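Local structure of beta-galactosidase (Geobacillus stearothermophilus, 4OIF) at the interface of chains A and B. The protein hydrolyses beta-galactosides as an intracellular beta-galactosidase of glycoside hydrolase family 42, probably releasing terminal non-reducing galactose. Numbering follows the deposited sequence. Chains: chain A/B, Beta-galactosidase.

The interface of chains A and B. Residues chain A 195-196, 215-216, 218, 429; chain B 118-119, 368-370.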
# COMPACT_ATOMS: atom_id res chain seq x y z
N PHE A 195 -7.50 -15.21 -27.47
CA PHE A 195 -6.64 -15.42 -26.31
C PHE A 195 -7.48 -15.58 -25.03
O PHE A 195 -8.34 -14.75 -24.74
CB PHE A 195 -5.66 -14.25 -26.20
CG PHE A 195 -4.76 -14.32 -25.01
CD1 PHE A 195 -3.66 -15.16 -25.00
CD2 PHE A 195 -5.00 -13.53 -23.89
CE1 PHE A 195 -2.82 -15.22 -23.90
CE2 PHE A 195 -4.16 -13.59 -22.79
CZ PHE A 195 -3.07 -14.44 -22.80
N TRP A 196 -7.24 -16.67 -24.30
CA TRP A 196 -7.97 -16.96 -23.06
C TRP A 196 -9.48 -17.08 -23.28
O TRP A 196 -10.27 -16.80 -22.38
CB TRP A 196 -7.67 -15.91 -21.98
CG TRP A 196 -6.29 -16.05 -21.41
CD1 TRP A 196 -5.38 -17.01 -21.70
CD2 TRP A 196 -5.67 -15.19 -20.45
NE1 TRP A 196 -4.23 -16.81 -20.99
CE2 TRP A 196 -4.38 -15.70 -20.20
CE3 TRP A 196 -6.08 -14.03 -19.78
CZ2 TRP A 196 -3.49 -15.09 -19.32
CZ3 TRP A 196 -5.19 -13.43 -18.89
CH2 TRP A 196 -3.92 -13.96 -18.68
N HIS A 215 -10.07 -7.34 -17.16
CA HIS A 215 -9.12 -6.24 -17.19
C HIS A 215 -7.84 -6.68 -17.91
O HIS A 215 -6.82 -6.00 -17.84
CB HIS A 215 -8.80 -5.77 -15.76
CG HIS A 215 -8.43 -6.88 -14.83
ND1 HIS A 215 -7.18 -7.46 -14.83
CD2 HIS A 215 -9.16 -7.53 -13.90
CE1 HIS A 215 -7.16 -8.42 -13.93
NE2 HIS A 215 -8.35 -8.49 -13.35
N THR A 216 -7.93 -7.81 -18.60
CA THR A 216 -6.79 -8.42 -19.28
C THR A 216 -6.88 -8.32 -20.80
O THR A 216 -6.01 -8.85 -21.51
CB THR A 216 -6.64 -9.92 -18.90
OG1 THR A 216 -7.76 -10.66 -19.42
CG2 THR A 216 -6.58 -10.09 -17.39
N HIS A 218 -6.45 -5.74 -23.61
CA HIS A 218 -5.93 -4.40 -23.84
C HIS A 218 -6.83 -3.56 -24.74
O HIS A 218 -7.05 -2.38 -24.47
CB HIS A 218 -4.53 -4.46 -24.47
CG HIS A 218 -3.48 -5.07 -23.58
ND1 HIS A 218 -3.19 -4.58 -22.32
CD2 HIS A 218 -2.65 -6.12 -23.77
CE1 HIS A 218 -2.22 -5.31 -21.78
NE2 HIS A 218 -1.89 -6.26 -22.64
N GLN A 429 1.47 -5.20 -20.78
CA GLN A 429 2.23 -6.11 -19.94
C GLN A 429 3.59 -6.36 -20.59
O GLN A 429 3.70 -7.07 -21.60
CB GLN A 429 1.47 -7.42 -19.73
CG GLN A 429 0.25 -7.25 -18.86
CD GLN A 429 0.60 -6.97 -17.41
OE1 GLN A 429 1.45 -7.64 -16.82
NE2 GLN A 429 -0.05 -5.98 -16.82
N GLY B 118 -10.93 -12.63 -17.46
CA GLY B 118 -9.75 -13.32 -16.97
C GLY B 118 -9.77 -14.81 -17.28
O GLY B 118 -10.19 -15.23 -18.36
N ARG B 119 -9.32 -15.61 -16.32
CA ARG B 119 -9.21 -17.05 -16.51
C ARG B 119 -8.99 -17.73 -15.17
O ARG B 119 -8.84 -17.05 -14.16
CB ARG B 119 -8.06 -17.39 -17.46
CG ARG B 119 -6.69 -17.30 -16.78
CD ARG B 119 -5.55 -17.54 -17.73
NE ARG B 119 -4.27 -17.26 -17.09
CZ ARG B 119 -3.09 -17.65 -17.56
NH1 ARG B 119 -3.01 -18.33 -18.70
NH2 ARG B 119 -1.99 -17.36 -16.89
N SER B 368 -3.62 -8.70 -26.79
CA SER B 368 -4.12 -9.08 -25.47
C SER B 368 -2.97 -9.27 -24.46
O SER B 368 -1.80 -8.98 -24.74
CB SER B 368 -5.00 -10.34 -25.57
OG SER B 368 -5.99 -10.32 -24.56
N PHE B 369 -3.32 -9.78 -23.28
CA PHE B 369 -2.50 -9.67 -22.08
C PHE B 369 -1.07 -10.18 -22.20
O PHE B 369 -0.17 -9.66 -21.53
CB PHE B 369 -3.19 -10.39 -20.92
CG PHE B 369 -2.85 -9.83 -19.56
CD1 PHE B 369 -3.32 -8.58 -19.18
CD2 PHE B 369 -2.07 -10.56 -18.67
CE1 PHE B 369 -3.02 -8.05 -17.92
CE2 PHE B 369 -1.77 -10.04 -17.40
CZ PHE B 369 -2.25 -8.78 -17.03
N GLU B 370 -0.84 -11.20 -23.02
CA GLU B 370 0.49 -11.81 -23.07
C GLU B 370 1.16 -11.67 -24.43
O GLU B 370 2.04 -12.45 -24.76
CB GLU B 370 0.41 -13.28 -22.66
CG GLU B 370 0.20 -13.49 -21.15
CD GLU B 370 0.01 -14.95 -20.76
OE1 GLU B 370 -0.24 -15.80 -21.64
OE2 GLU B 370 0.09 -15.26 -19.55
O HOH W 1 -1.70 -18.23 -21.38
O HOH W 2 -8.30 -11.98 -25.19
O HOH W 3 2.06 -8.54 -23.07
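A:Trp196 and B:Phe369 carry this part of the subunit interface, each a flat ring held on both faces. Over the middle of the indole lies B:Arg119, its CD 3.5 Å from the centroid of the five-membered ring in a CH-pi contact. The guanidinium continues over the same face, on the CE2–CZ2 side, its plane 27° from that of the indole. A:Phe195 backs the opposite indole face from within its own chain. The indole N-H points elsewhere than at the guanidinium: NE1 donates almost straight to water 1, at 2.9 Å, and that water reaches carboxylate OE1 of B:Glu370. The other oxygen, OE2, forms a long salt bridge to NH2 of B:Arg119 (4.0 Å), which may help to steady the guanidinium. An alanine in place of A:Trp196 would probably leave B:Arg119 without its aromatic platform, freer to turn, and water 1 without its indole donor. The ring of B:Phe369, its CG anti to the backbone N (chi1 -152°), is directed between A:Thr216 and A:Gln429. CG of A:Gln429 sits over one face, 3.5 Å from the ring centroid, and the amide stacks at 15° to the ring; methyl CG2 of A:Thr216 lies above the rim of the other. Farther along, CB of B:Ser368 packs on CD2 of A:Phe195 (3.6 Å), and its hydroxyl OG shares water 2 with the carbonyl O of A:Phe195. Water 3 joins the carbonyl oxygens of A:Gln429 and B:Phe369. B:Arg119 is a predicted substrate-binding residue, which suggests that the contact borders chain B's active site. The enzyme is a homotrimer, and the interface as a whole is not an exact two-fold: here chain B loops meet 3-10 helix 195-197, the start of helix 218-246 and nearby loops of chain A; the contact's centre lies about 30 Å from A:Glu158, the predicted proton donor.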